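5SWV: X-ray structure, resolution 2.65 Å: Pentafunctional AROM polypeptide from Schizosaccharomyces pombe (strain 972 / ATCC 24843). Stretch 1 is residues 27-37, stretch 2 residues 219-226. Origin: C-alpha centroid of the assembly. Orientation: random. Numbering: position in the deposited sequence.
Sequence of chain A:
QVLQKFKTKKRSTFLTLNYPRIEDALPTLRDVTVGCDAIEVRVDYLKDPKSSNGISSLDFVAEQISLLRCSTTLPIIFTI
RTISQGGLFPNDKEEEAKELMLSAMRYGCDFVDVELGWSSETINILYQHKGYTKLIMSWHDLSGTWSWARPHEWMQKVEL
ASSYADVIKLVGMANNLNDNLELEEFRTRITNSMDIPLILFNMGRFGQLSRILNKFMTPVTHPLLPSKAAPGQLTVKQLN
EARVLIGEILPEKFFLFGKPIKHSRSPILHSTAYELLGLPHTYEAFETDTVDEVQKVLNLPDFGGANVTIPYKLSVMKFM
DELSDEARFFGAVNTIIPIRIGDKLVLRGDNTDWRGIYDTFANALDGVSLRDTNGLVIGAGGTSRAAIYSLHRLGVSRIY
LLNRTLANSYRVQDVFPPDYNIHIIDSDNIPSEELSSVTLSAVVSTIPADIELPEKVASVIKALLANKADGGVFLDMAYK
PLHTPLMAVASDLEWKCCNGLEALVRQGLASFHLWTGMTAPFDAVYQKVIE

Stretch 1, residues 27-37: PTLRDVTVGCD
Stretch 2 (219-226) PVTHPLLP

Val32 lies at the centre of this contact, in a short helix that includes Leu29 to Val32, its CA 6.0 Å from the CA of His222. Its CA-to-CB bond points sideways, and chi1 is m (-52°). The CA of Val32 sits 3.9 Å from the centroid of the His222 ring, 10° off the ring normal, so its C-H packs over one face of the flat imidazole as a CH-pi contact. CG1 of Val32 lies 3.8 Å from ND1 of His222, 4.1 Å from CB of Leu224 and 4.4 Å from CD2 of Leu225. A small aliphatic side chain suits this place: CG1 touches all three while the CA stays close enough to lie on the ring.

Those neighbours are gathered by a type I turn from His222 to Leu225, closed by Leu225 N to His222 O at 2.9 Å. His222 adopts chi1 t and chi2 -84°; its ND1 accepts a weak 3.4 Å hydrogen bond from Leu224 N. Both leucines are m,t, and although the CA-to-CB bond of Leu225 points sideways, the end of its side chain comes nearer the helix. Those of Thr28, Asp31, Cys36, Val220, His222 and Leu224 point toward the other stretch.

Beyond the helix, a type II turn from Thr33 to Cys36 is closed by Cys36 N to Thr33 O at 3.0 Å. Gly35, with phi/psi 78/1, suits its positive phi. The turn leads to Cys36 (m), whose SG packs 3.9 Å from CG2 of Val220 (m), a compact apolar pair, in an extended strand segment; their CA atoms are 8.2 Å apart.

At the other end, Thr28 (p) occupies the N-cap position without a side-chain cap, and its CB meets CD1 of the long Leu224 side chain at 3.9 Å. Thr28 O accepts hydrogen bonds from Asp31 N (2.9 Å) and Val32 N (3.1 Å). At the polar edge, O of Asp31 (chi1 m) approaches His222 NE2 obliquely at 3.6 Å; no hydrogen bond joins the stretches, which bury 288 Å² together.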

ATOM      1  N   PRO A  27      14.994  -7.723  -3.279  1.00 42.94           N
ATOM      2  CA  PRO A  27      14.723  -7.741  -4.727  1.00 43.07           C
ATOM      3  C   PRO A  27      13.237  -7.884  -5.096  1.00 43.31           C
ATOM      4  O   PRO A  27      12.714  -7.048  -5.825  1.00 44.30           O
ATOM      5  CB  PRO A  27      15.541  -8.941  -5.218  1.00 42.87           C
ATOM      6  CG  PRO A  27      16.694  -9.012  -4.268  1.00 42.59           C
ATOM      7  CD  PRO A  27      16.178  -8.533  -2.932  1.00 42.71           C
ATOM      8  N   THR A  28      12.569  -8.886  -4.533  1.00 43.57           N
ATOM      9  CA  THR A  28      11.174  -9.223  -4.851  1.00 43.67           C
ATOM     10  C   THR A  28      10.119  -8.675  -3.862  1.00 42.95           C
ATOM     11  O   THR A  28       8.947  -9.037  -3.948  1.00 41.84           O
ATOM     12  CB  THR A  28      11.026 -10.749  -4.852  1.00 44.90           C
ATOM     13  OG1 THR A  28      11.341 -11.257  -3.531  1.00 46.49           O
ATOM     14  CG2 THR A  28      11.945 -11.365  -5.895  1.00 44.92           C
ATOM     15  N   LEU A  29      10.530  -7.800  -2.944  1.00 43.32           N
ATOM     16  CA  LEU A  29       9.659  -7.287  -1.867  1.00 42.97           C
ATOM     17  C   LEU A  29       8.355  -6.676  -2.358  1.00 42.86           C
ATOM     18  O   LEU A  29       7.330  -6.769  -1.685  1.00 41.26           O
ATOM     19  CB  LEU A  29      10.394  -6.233  -1.034  1.00 42.29           C
ATOM     20  CG  LEU A  29       9.647  -5.712   0.203  1.00 42.35           C
ATOM     21  CD1 LEU A  29       9.652  -6.760   1.300  1.00 42.03           C
ATOM     22  CD2 LEU A  29      10.237  -4.410   0.718  1.00 42.68           C
ATOM     23  N   ARG A  30       8.406  -6.030  -3.513  1.00 44.14           N
ATOM     24  CA  ARG A  30       7.213  -5.413  -4.081  1.00 45.98           C
ATOM     25  C   ARG A  30       6.200  -6.439  -4.573  1.00 45.81           C
ATOM     26  O   ARG A  30       5.008  -6.166  -4.554  1.00 46.29           O
ATOM     27  CB  ARG A  30       7.599  -4.445  -5.187  1.00 48.17           C
ATOM     28  CG  ARG A  30       8.355  -3.270  -4.609  1.00 50.88           C
ATOM     29  CD  ARG A  30       8.895  -2.375  -5.687  1.00 54.47           C
ATOM     30  NE  ARG A  30       9.815  -1.388  -5.129  1.00 58.52           N
ATOM     31  CZ  ARG A  30      10.303  -0.334  -5.792  1.00 62.54           C
ATOM     32  NH1 ARG A  30       9.962  -0.094  -7.062  1.00 64.33           N
ATOM     33  NH2 ARG A  30      11.142   0.500  -5.175  1.00 63.53           N
ATOM     34  N   ASP A  31       6.674  -7.612  -4.996  1.00 45.91           N
ATOM     35  CA  ASP A  31       5.803  -8.723  -5.393  1.00 45.01           C
ATOM     36  C   ASP A  31       5.244  -9.513  -4.193  1.00 42.33           C
ATOM     37  O   ASP A  31       4.064  -9.890  -4.192  1.00 42.00           O
ATOM     38  CB  ASP A  31       6.541  -9.667  -6.363  1.00 47.55           C
ATOM     39  CG  ASP A  31       6.967  -8.974  -7.701  1.00 49.47           C
ATOM     40  OD1 ASP A  31       6.308  -8.000  -8.161  1.00 49.75           O
ATOM     41  OD2 ASP A  31       7.965  -9.437  -8.305  1.00 50.67           O
ATOM     42  N   VAL A  32       6.069  -9.754  -3.176  1.00 39.83           N
ATOM     43  CA  VAL A  32       5.647 -10.592  -2.039  1.00 38.29           C
ATOM     44  C   VAL A  32       4.719  -9.898  -1.059  1.00 37.19           C
ATOM     45  O   VAL A  32       4.120 -10.565  -0.237  1.00 36.72           O
ATOM     46  CB  VAL A  32       6.829 -11.172  -1.233  1.00 37.99           C
ATOM     47  CG1 VAL A  32       7.809 -11.869  -2.154  1.00 38.80           C
ATOM     48  CG2 VAL A  32       7.537 -10.111  -0.416  1.00 38.16           C
ATOM     49  N   THR A  33       4.625  -8.574  -1.117  1.00 36.64           N
ATOM     50  CA  THR A  33       3.748  -7.819  -0.207  1.00 36.66           C
ATOM     51  C   THR A  33       2.368  -7.507  -0.790  1.00 36.73           C
ATOM     52  O   THR A  33       1.492  -7.032  -0.065  1.00 36.90           O
ATOM     53  CB  THR A  33       4.397  -6.500   0.265  1.00 36.12           C
ATOM     54  OG1 THR A  33       4.727  -5.688  -0.862  1.00 35.72           O
ATOM     55  CG2 THR A  33       5.653  -6.795   1.052  1.00 36.34           C
ATOM     56  N   VAL A  34       2.194  -7.751  -2.087  1.00 36.80           N
ATOM     57  CA  VAL A  34       0.891  -7.692  -2.756  1.00 36.58           C
ATOM     58  C   VAL A  34      -0.239  -8.191  -1.853  1.00 36.59           C
ATOM     59  O   VAL A  34      -0.148  -9.280  -1.278  1.00 36.69           O
ATOM     60  CB  VAL A  34       0.957  -8.520  -4.064  1.00 37.42           C
ATOM     61  CG1 VAL A  34      -0.396  -9.074  -4.497  1.00 37.19           C
ATOM     62  CG2 VAL A  34       1.583  -7.673  -5.178  1.00 37.85           C
ATOM     63  N   GLY A  35      -1.282  -7.368  -1.718  1.00 36.42           N
ATOM     64  CA  GLY A  35      -2.497  -7.719  -0.992  1.00 36.18           C
ATOM     65  C   GLY A  35      -2.438  -7.652   0.514  1.00 36.86           C
ATOM     66  O   GLY A  35      -3.433  -7.949   1.178  1.00 37.53           O
ATOM     67  N   CYS A  36      -1.292  -7.251   1.063  1.00 37.51           N
ATOM     68  CA  CYS A  36      -1.073  -7.225   2.507  1.00 37.67           C
ATOM     69  C   CYS A  36      -1.200  -5.828   3.066  1.00 37.20           C
ATOM     70  O   CYS A  36      -0.788  -4.853   2.441  1.00 36.92           O
ATOM     71  CB  CYS A  36       0.304  -7.770   2.834  1.00 38.34           C
ATOM     72  SG  CYS A  36       0.537  -9.444   2.209  1.00 40.16           S
ATOM     73  N   ASP A  37      -1.773  -5.740   4.255  1.00 37.61           N
ATOM     74  CA  ASP A  37      -1.912  -4.469   4.961  1.00 38.22           C
ATOM     75  C   ASP A  37      -0.742  -4.209   5.912  1.00 38.25           C
ATOM     76  O   ASP A  37      -0.598  -3.092   6.400  1.00 39.49           O
ATOM     77  CB  ASP A  37      -3.235  -4.441   5.724  1.00 38.90           C
ATOM     78  CG  ASP A  37      -4.427  -4.693   4.818  1.00 40.18           C
ATOM     79  OD1 ASP A  37      -4.902  -3.726   4.191  1.00 41.57           O
ATOM     80  OD2 ASP A  37      -4.885  -5.857   4.716  1.00 41.21           O
ATOM     81  N   PRO A 219      -2.885 -14.062   8.843  1.00 35.73           N
ATOM     82  CA  PRO A 219      -1.561 -14.206   8.242  1.00 35.36           C
ATOM     83  C   PRO A 219      -1.615 -14.972   6.930  1.00 34.96           C
ATOM     84  O   PRO A 219      -2.391 -15.922   6.782  1.00 36.33           O
ATOM     85  CB  PRO A 219      -0.758 -14.969   9.291  1.00 35.02           C
ATOM     86  CG  PRO A 219      -1.771 -15.656  10.111  1.00 35.46           C
ATOM     87  CD  PRO A 219      -2.987 -14.784  10.117  1.00 35.59           C
ATOM     88  N   VAL A 220      -0.788 -14.519   5.997  1.00 34.23           N
ATOM     89  CA  VAL A 220      -0.620 -15.131   4.702  1.00 33.77           C
ATOM     90  C   VAL A 220       0.866 -15.247   4.386  1.00 33.82           C
ATOM     91  O   VAL A 220       1.707 -14.616   5.037  1.00 33.31           O
ATOM     92  CB  VAL A 220      -1.311 -14.319   3.585  1.00 33.95           C
ATOM     93  CG1 VAL A 220      -2.799 -14.195   3.864  1.00 34.21           C
ATOM     94  CG2 VAL A 220      -0.677 -12.940   3.397  1.00 33.79           C
ATOM     95  N   THR A 221       1.167 -16.048   3.370  1.00 33.68           N
ATOM     96  CA  THR A 221       2.523 -16.248   2.894  1.00 33.91           C
ATOM     97  C   THR A 221       2.536 -15.995   1.388  1.00 34.74           C
ATOM     98  O   THR A 221       1.539 -15.511   0.843  1.00 34.36           O
ATOM     99  CB  THR A 221       3.052 -17.653   3.270  1.00 34.09           C
ATOM    100  OG1 THR A 221       4.397 -17.805   2.794  1.00 34.22           O
ATOM    101  CG2 THR A 221       2.185 -18.772   2.689  1.00 34.44           C
ATOM    102  N   HIS A 222       3.656 -16.303   0.730  1.00 36.23           N
ATOM    103  CA  HIS A 222       3.821 -16.105  -0.716  1.00 38.03           C
ATOM    104  C   HIS A 222       4.836 -17.124  -1.269  1.00 39.08           C
ATOM    105  O   HIS A 222       5.778 -17.483  -0.562  1.00 39.97           O
ATOM    106  CB  HIS A 222       4.287 -14.674  -0.963  1.00 38.98           C
ATOM    107  CG  HIS A 222       4.320 -14.276  -2.403  1.00 39.79           C
ATOM    108  ND1 HIS A 222       5.391 -14.553  -3.226  1.00 39.96           N
ATOM    109  CD2 HIS A 222       3.425 -13.606  -3.165  1.00 39.80           C
ATOM    110  CE1 HIS A 222       5.155 -14.079  -4.434  1.00 40.10           C
ATOM    111  NE2 HIS A 222       3.966 -13.502  -4.425  1.00 40.25           N
ATOM    112  N   PRO A 223       4.653 -17.613  -2.516  1.00 40.32           N
ATOM    113  CA  PRO A 223       5.507 -18.730  -3.017  1.00 40.55           C
ATOM    114  C   PRO A 223       7.037 -18.525  -2.988  1.00 40.71           C
ATOM    115  O   PRO A 223       7.797 -19.505  -2.919  1.00 40.73           O
ATOM    116  CB  PRO A 223       5.027 -18.904  -4.462  1.00 40.38           C
ATOM    117  CG  PRO A 223       3.597 -18.471  -4.432  1.00 40.29           C
ATOM    118  CD  PRO A 223       3.525 -17.346  -3.440  1.00 40.39           C
ATOM    119  N   LEU A 224       7.456 -17.267  -3.066  1.00 40.45           N
ATOM    120  CA  LEU A 224       8.854 -16.862  -2.987  1.00 41.30           C
ATOM    121  C   LEU A 224       9.469 -16.874  -1.578  1.00 41.46           C
ATOM    122  O   LEU A 224      10.697 -16.863  -1.450  1.00 43.37           O
ATOM    123  CB  LEU A 224       9.026 -15.469  -3.610  1.00 41.77           C
ATOM    124  CG  LEU A 224       8.623 -15.350  -5.095  1.00 42.59           C
ATOM    125  CD1 LEU A 224       8.882 -13.948  -5.630  1.00 42.07           C
ATOM    126  CD2 LEU A 224       9.310 -16.399  -5.977  1.00 43.03           C
ATOM    127  N   LEU A 225       8.649 -16.895  -0.531  1.00 40.44           N
ATOM    128  CA  LEU A 225       9.176 -17.004   0.821  1.00 40.14           C
ATOM    129  C   LEU A 225       9.652 -18.430   1.009  1.00 40.63           C
ATOM    130  O   LEU A 225       9.145 -19.327   0.346  1.00 41.78           O
ATOM    131  CB  LEU A 225       8.118 -16.654   1.853  1.00 39.91           C
ATOM    132  CG  LEU A 225       7.492 -15.266   1.741  1.00 39.54           C
ATOM    133  CD1 LEU A 225       6.666 -14.980   2.984  1.00 39.45           C
ATOM    134  CD2 LEU A 225       8.545 -14.191   1.561  1.00 39.82           C
ATOM    135  N   PRO A 226      10.643 -18.647   1.891  1.00 40.55           N
ATOM    136  CA  PRO A 226      11.239 -19.977   1.956  1.00 40.57           C
ATOM    137  C   PRO A 226      10.320 -21.068   2.506  1.00 40.66           C
ATOM    138  O   PRO A 226      10.509 -22.232   2.166  1.00 41.68           O
ATOM    139  CB  PRO A 226      12.465 -19.775   2.847  1.00 40.21           C
ATOM    140  CG  PRO A 226      12.123 -18.610   3.685  1.00 40.58           C
ATOM    141  CD  PRO A 226      11.305 -17.709   2.813  1.00 40.51           C
TER